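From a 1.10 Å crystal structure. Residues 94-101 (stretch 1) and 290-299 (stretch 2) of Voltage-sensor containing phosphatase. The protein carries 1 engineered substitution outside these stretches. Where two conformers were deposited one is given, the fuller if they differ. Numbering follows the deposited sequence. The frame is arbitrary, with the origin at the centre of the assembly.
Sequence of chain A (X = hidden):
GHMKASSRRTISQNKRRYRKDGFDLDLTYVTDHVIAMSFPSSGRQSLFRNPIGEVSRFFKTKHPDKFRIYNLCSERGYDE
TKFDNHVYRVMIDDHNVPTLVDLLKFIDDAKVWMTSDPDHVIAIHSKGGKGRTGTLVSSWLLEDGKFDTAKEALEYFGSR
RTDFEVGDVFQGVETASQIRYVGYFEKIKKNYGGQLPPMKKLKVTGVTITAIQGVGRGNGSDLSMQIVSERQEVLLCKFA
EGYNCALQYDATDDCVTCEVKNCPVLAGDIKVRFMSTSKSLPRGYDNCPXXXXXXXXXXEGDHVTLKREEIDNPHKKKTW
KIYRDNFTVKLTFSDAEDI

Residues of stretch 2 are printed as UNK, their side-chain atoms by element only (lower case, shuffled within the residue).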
ATOM      1  N   ASP A  94       2.309  -8.041  -0.904  1.00 14.45           N
ATOM      2  CA  ASP A  94       1.554  -7.631  -2.082  1.00 14.82           C
ATOM      3  C   ASP A  94       0.220  -7.019  -1.643  1.00 14.17           C
ATOM      4  O   ASP A  94      -0.431  -7.516  -0.702  1.00 14.64           O
ATOM      5  CB  ASP A  94       1.342  -8.835  -2.999  1.00 15.55           C
ATOM      6  CG  ASP A  94       1.052  -8.448  -4.438  1.00 16.71           C
ATOM      7  OD1 ASP A  94       0.911  -9.370  -5.271  1.00 19.66           O
ATOM      8  OD2 ASP A  94       1.008  -7.239  -4.727  1.00 17.11           O
ATOM      9  N   HIS A  95      -0.159  -5.920  -2.287  1.00 14.52           N
ATOM     10  CA  HIS A  95      -1.438  -5.250  -1.976  1.00 14.75           C
ATOM     11  C   HIS A  95      -1.437  -4.591  -0.609  1.00 13.80           C
ATOM     12  O   HIS A  95      -2.505  -4.267  -0.091  1.00 14.29           O
ATOM     13  CB  HIS A  95      -2.666  -6.167  -2.143  1.00 15.76           C
ATOM     14  CG  HIS A  95      -2.584  -7.014  -3.343  1.00 19.19           C
ATOM     15  ND1 HIS A  95      -2.520  -6.513  -4.625  1.00 21.58           N
ATOM     16  CD2 HIS A  95      -2.529  -8.351  -3.449  1.00 20.34           C
ATOM     17  CE1 HIS A  95      -2.427  -7.524  -5.477  1.00 21.75           C
ATOM     18  NE2 HIS A  95      -2.450  -8.653  -4.788  1.00 22.95           N
ATOM     19  N   ASN A  96      -0.243  -4.339  -0.067  1.00 14.05           N
ATOM     20  CA  ASN A  96      -0.100  -3.695   1.218  1.00 13.88           C
ATOM     21  C   ASN A  96       0.950  -2.577   1.125  1.00 13.74           C
ATOM     22  O   ASN A  96       1.339  -2.171   0.027  1.00 14.28           O
ATOM     23  CB  ASN A  96       0.199  -4.749   2.302  1.00 14.80           C
ATOM     24  CG  ASN A  96      -1.038  -5.584   2.602  1.00 14.51           C
ATOM     25  OD1 ASN A  96      -1.903  -5.164   3.376  1.00 15.36           O
ATOM     26  ND2 ASN A  96      -1.153  -6.749   1.989  1.00 15.59           N
ATOM     27  N   VAL A  97       1.363  -2.040   2.271  1.00 14.15           N
ATOM     28  CA  VAL A  97       2.194  -0.840   2.333  1.00 14.63           C
ATOM     29  C   VAL A  97       3.428  -1.100   3.163  1.00 14.37           C
ATOM     30  O   VAL A  97       3.430  -1.955   4.051  1.00 15.10           O
ATOM     31  CB  VAL A  97       1.415   0.387   2.916  1.00 14.46           C
ATOM     32  CG1 VAL A  97       0.340   0.851   1.937  1.00 17.21           C
ATOM     33  CG2 VAL A  97       0.854   0.093   4.295  1.00 16.82           C
ATOM     34  N   PRO A  98       4.490  -0.312   2.928  1.00 14.68           N
ATOM     35  CA  PRO A  98       5.629  -0.319   3.851  1.00 14.98           C
ATOM     36  C   PRO A  98       5.226   0.381   5.157  1.00 15.16           C
ATOM     37  O   PRO A  98       4.340   1.237   5.171  1.00 16.21           O
ATOM     38  CB  PRO A  98       6.654   0.549   3.111  1.00 16.06           C
ATOM     39  CG  PRO A  98       5.818   1.553   2.373  1.00 15.93           C
ATOM     40  CD  PRO A  98       4.612   0.744   1.896  1.00 15.13           C
ATOM     41  N   THR A  99       5.949   0.073   6.225  1.00 15.52           N
ATOM     42  CA  THR A  99       5.839   0.926   7.398  1.00 15.97           C
ATOM     43  C   THR A  99       6.378   2.319   7.043  1.00 14.88           C
ATOM     44  O   THR A  99       7.217   2.459   6.138  1.00 14.43           O
ATOM     45  CB  THR A  99       6.593   0.365   8.604  1.00 17.11           C
ATOM     46  OG1 THR A  99       7.995   0.341   8.297  1.00 16.97           O
ATOM     47  CG2 THR A  99       6.071  -1.002   9.014  1.00 19.53           C
ATOM     48  N   LEU A 100       5.945   3.343   7.779  1.00 15.28           N
ATOM     49  CA  LEU A 100       6.511   4.672   7.537  1.00 14.94           C
ATOM     50  C   LEU A 100       7.986   4.698   7.848  1.00 14.72           C
ATOM     51  O   LEU A 100       8.748   5.334   7.110  1.00 14.67           O
ATOM     52  CB  LEU A 100       5.743   5.792   8.247  1.00 17.08           C
ATOM     53  CG  LEU A 100       4.337   6.081   7.708  1.00 16.98           C
ATOM     54  CD1 LEU A 100       3.730   7.229   8.503  1.00 19.10           C
ATOM     55  CD2 LEU A 100       4.334   6.408   6.219  1.00 18.37           C
ATOM     56  N   VAL A 101       8.419   3.987   8.893  1.00 14.48           N
ATOM     57  CA  VAL A 101       9.853   3.886   9.156  1.00 15.47           C
ATOM     58  C   VAL A 101      10.572   3.333   7.931  1.00 14.23           C
ATOM     59  O   VAL A 101      11.612   3.861   7.505  1.00 15.14           O
ATOM     60  CB  VAL A 101      10.109   3.045  10.406  1.00 16.08           C
ATOM     61  CG1 VAL A 101      11.567   2.608  10.496  1.00 19.28           C
ATOM     62  CG2 VAL A 101       9.702   3.815  11.641  1.00 17.98           C
ATOM     63  N   UNK A 290     -12.675  -6.671   3.126  1.00 14.77           N
ATOM     64  CA  UNK A 290     -12.145  -5.309   3.090  1.00 14.38           C
ATOM     65  C   UNK A 290     -11.185  -5.087   4.241  1.00 13.64           C
ATOM     66  O   UNK A 290     -11.296  -5.746   5.278  1.00 14.35           O
ATOM     67  c   UNK A 290     -13.268  -4.247   3.049  1.00 15.14           C
ATOM     68  c   UNK A 290     -16.364  -5.191   5.041  1.00 16.46           C
ATOM     69  c   UNK A 290     -16.241  -4.403   6.169  1.00 16.52           C
ATOM     70  c   UNK A 290     -14.286  -4.325   4.165  1.00 15.19           C
ATOM     71  c   UNK A 290     -15.425  -5.129   4.032  1.00 15.96           C
ATOM     72  c   UNK A 290     -15.138  -3.562   6.314  1.00 15.92           C
ATOM     73  c   UNK A 290     -14.177  -3.530   5.295  1.00 15.41           C
ATOM     74  N   UNK A 291     -10.230  -4.185   4.026  1.00 13.52           N
ATOM     75  CA  UNK A 291      -9.157  -3.959   5.013  1.00 13.64           C
ATOM     76  C   UNK A 291      -8.587  -2.578   4.782  1.00 13.56           C
ATOM     77  O   UNK A 291      -8.876  -1.939   3.753  1.00 14.06           O
ATOM     78  c   UNK A 291      -7.845  -5.555   2.425  1.00 13.89           C
ATOM     79  o   UNK A 291      -5.135  -5.134   0.049  1.00 15.37           O
ATOM     80  c   UNK A 291      -7.278  -5.087   3.625  1.00 13.97           C
ATOM     81  c   UNK A 291      -5.220  -4.651   2.427  1.00 14.35           C
ATOM     82  c   UNK A 291      -5.949  -4.628   3.582  1.00 14.30           C
ATOM     83  c   UNK A 291      -7.122  -5.576   1.257  1.00 14.81           C
ATOM     84  c   UNK A 291      -5.806  -5.098   1.250  1.00 14.45           C
ATOM     85  c   UNK A 291      -8.070  -5.047   4.932  1.00 13.74           C
ATOM     86  N   UNK A 292      -7.733  -2.106   5.694  1.00 13.48           N
ATOM     87  CA  UNK A 292      -7.035  -0.844   5.480  1.00 13.75           C
ATOM     88  C   UNK A 292      -5.872  -0.726   6.452  1.00 14.05           C
ATOM     89  O   UNK A 292      -5.855  -1.367   7.503  1.00 14.41           O
ATOM     90  c   UNK A 292      -8.701   0.468   6.898  1.00 14.82           C
ATOM     91  c   UNK A 292     -10.140   0.691   9.272  1.00 17.30           C
ATOM     92  c   UNK A 292      -8.116   1.071   8.017  1.00 16.24           C
ATOM     93  c   UNK A 292      -8.827   1.187   9.204  1.00 17.86           C
ATOM     94  c   UNK A 292      -7.984   0.381   5.601  1.00 14.66           C
ATOM     95  c   UNK A 292     -10.731   0.128   8.170  1.00 17.26           C
ATOM     96  c   UNK A 292     -10.011  -0.004   6.988  1.00 15.98           C
ATOM     97  N   UNK A 293      -4.959   0.189   6.121  1.00 14.07           N
ATOM     98  CA  UNK A 293      -3.861   0.603   6.990  1.00 14.12           C
ATOM     99  C   UNK A 293      -4.006   2.044   7.410  1.00 13.99           C
ATOM    100  O   UNK A 293      -4.460   2.894   6.635  1.00 14.86           O
ATOM    101  c   UNK A 293       0.163  -3.690   6.270  1.00 16.08           C
ATOM    102  c   UNK A 293      -2.471  -1.686   4.895  1.00 14.62           C
ATOM    103  c   UNK A 293      -0.204  -1.265   7.683  1.00 15.90           C
ATOM    104  c   UNK A 293      -2.537   0.499   6.261  1.00 14.18           C
ATOM    105  c   UNK A 293      -0.823  -2.785   5.905  1.00 14.58           C
ATOM    106  c   UNK A 293       0.775  -2.164   8.047  1.00 17.89           C
ATOM    107  c   UNK A 293      -1.020  -1.569   6.583  1.00 14.37           C
ATOM    108  c   UNK A 293       0.951  -3.366   7.337  1.00 18.12           C
ATOM    109  c   UNK A 293      -2.077  -0.874   5.931  1.00 14.30           C
ATOM    110  n   UNK A 293      -1.720  -2.841   4.870  1.00 15.00           N
ATOM    111  N   UNK A 294      -3.524   2.358   8.602  1.00 14.14           N
ATOM    112  CA  UNK A 294      -3.339   3.735   9.018  1.00 14.56           C
ATOM    113  C   UNK A 294      -2.154   3.799   9.975  1.00 14.43           C
ATOM    114  O   UNK A 294      -1.732   2.786  10.522  1.00 15.00           O
ATOM    115  c   UNK A 294      -4.933   3.716  10.999  1.00 15.36           C
ATOM    116  c   UNK A 294      -5.570   2.483  11.100  1.00 16.53           C
ATOM    117  c   UNK A 294      -4.537   4.346  12.172  1.00 16.94           C
ATOM    118  c   UNK A 294      -4.790   3.779  13.400  1.00 18.10           C
ATOM    119  c   UNK A 294      -4.612   4.321   9.666  1.00 15.60           C
ATOM    120  c   UNK A 294      -5.434   2.549  13.496  1.00 17.66           C
ATOM    121  c   UNK A 294      -5.819   1.895  12.343  1.00 16.76           C
ATOM    122  N   UNK A 295      -1.642   5.008  10.197  1.00 14.97           N
ATOM    123  CA  UNK A 295      -0.561   5.216  11.150  1.00 15.53           C
ATOM    124  C   UNK A 295      -1.073   6.031  12.330  1.00 15.64           C
ATOM    125  O   UNK A 295      -1.692   7.092  12.155  1.00 16.78           O
ATOM    126  c   UNK A 295       1.830   5.982  11.421  1.00 17.70           C
ATOM    127  n   UNK A 295       2.826   5.148  11.205  1.00 17.89           N
ATOM    128  o   UNK A 295       1.827   6.773  12.360  1.00 20.19           O
ATOM    129  c   UNK A 295       0.629   5.897  10.477  1.00 16.86           C
ATOM    130  N   UNK A 296      -0.843   5.515  13.537  1.00 16.52           N
ATOM    131  CA  UNK A 296      -1.397   6.170  14.731  1.00 17.13           C
ATOM    132  C   UNK A 296      -0.951   7.628  14.894  1.00 17.24           C
ATOM    133  O   UNK A 296      -1.679   8.449  15.421  1.00 19.00           O
ATOM    134  o   UNK A 296       0.363   5.366  16.185  1.00 18.14           O
ATOM    135  c   UNK A 296      -1.057   5.402  16.007  1.00 17.11           C
ATOM    136  c   UNK A 296      -1.616   3.993  16.005  1.00 17.86           C
ATOM    137  N   UNK A 297       0.260   7.949  14.437  1.00 18.29           N
ATOM    138  CA  UNK A 297       0.799   9.306  14.569  0.73 19.18           C
ATOM    139  C   UNK A 297       0.108  10.319  13.716  1.00 19.96           C
ATOM    140  O   UNK A 297       0.234  11.526  13.951  1.00 22.11           O
ATOM    141  c   UNK A 297       2.241   9.345  14.151  0.73 19.83           C
ATOM    142  o   UNK A 297       2.975   8.553  15.007  0.73 20.30           O
ATOM    143  N   UNK A 298      -0.582   9.846  12.685  1.00 19.69           N
ATOM    144  CA  UNK A 298      -1.213  10.714  11.715  1.00 20.88           C
ATOM    145  C   UNK A 298      -2.719  10.795  11.913  1.00 21.81           C
ATOM    146  O   UNK A 298      -3.400  11.525  11.207  1.00 23.62           O
ATOM    147  c   UNK A 298       1.247  10.330   8.782  0.61 19.57           C
ATOM    148  c   UNK A 298       1.130  12.258  10.303  0.61 19.60           C
ATOM    149  c   UNK A 298      -0.706  10.496  10.290  0.61 20.67           C
ATOM    150  c   UNK A 298       0.794  10.791  10.144  0.61 18.78           C
ATOM    151  N   UNK A 299      -3.230  10.089  12.932  1.00 21.88           N
ATOM    152  CA  UNK A 299      -4.630  10.199  13.346  1.00 22.40           C
ATOM    153  C   UNK A 299      -4.894  11.588  13.889  1.00 23.53           C
ATOM    154  O   UNK A 299      -4.088  12.134  14.635  1.00 25.51           O
ATOM    155  c   UNK A 299      -4.974   9.123  14.409  1.00 22.09           C
ATOM    156  c   UNK A 299      -4.966   7.766  13.762  1.00 21.67           C
ATOM    157  c   UNK A 299      -6.344   9.373  15.050  1.00 23.55           C
TER

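Position 290 opens the strand with seven side-chain carbons, one followed by a six-membered ring; with no oxygen on the ring this is a phenylalanine, Phe290, and it lies too far from stretch 1 to touch it. Position 291 has the same carbon framework plus one oxygen on the far side of the ring, which ends 2.8 Å from His95 O. A hydroxyl-bearing six-membered ring identifies Tyr291. Its OH donates a hydrogen bond to that carbonyl, which sits at the ring edge, near its plane, while CE1 packs 3.5 Å from Asn96 OD1.

At position 292 a carbon and an all-carbon six-membered ring return, with CA-to-CB pointing away from stretch 1 and no contact made: Phe292. Position 293 carries ten side-chain atoms, nine carbons and one nitrogen, arranged as a carbon followed by fused five- and six-membered rings. Its nitrogen stands 2.8 Å from Asn96 OD1, and Val97 CG2 lies over one face. Only tryptophan has this indole, so the residue is Trp293. The bond from NE1 to Asn96 OD1 is nearly straight, at 166°, and Val97 CG2 makes a CH-pi contact 3.5 Å from the centroid of the five-membered ring of Trp293.

Position 294 again has seven carbons, one leading to a six-membered ring; its CA-to-CB bond points away from stretch 1, and it makes no contact: Phe294. Position 295 has two carbons, the second bearing one oxygen and one nitrogen, and the nitrogen lies 3.5 Å from Leu100 CD1; this carboxamide on a single carbon makes it Asn295. Its OD1 accepts a hydrogen bond from the backbone N of residue 297.

Position 296 has one carbon carrying an oxygen and another carbon, hence Thr296, out of reach. Position 297 has a carbon and an oxygen, Ser297, which makes no contact with stretch 1. Position 298 has four carbons forked at the second, one branch carbon lying 4.0 Å from Leu100 CD1; this is Leu298. Position 299, one carbon carrying two more, is Val299, also remote.

The contact follows the alternation of the strand. Tyr291, Trp293 and Asn295 point toward stretch 1, while Phe292 and Phe294 point away. Two hydrogen bonds anchor the loop, one to the backbone of His95 and one to the side chain of Asn96. The amide of Asn96 is itself held by a bond from ND2 to Asp94 O (2.9 Å), so its two ends engage different partners. Trp293 is central: its edge binds Asn96 as its face receives Val97. Leu100 then extends the packing to Asn295 and Leu298, completing a modest interface of 380 Å².

Stretch 2 290-299: FYFWFNTSLV
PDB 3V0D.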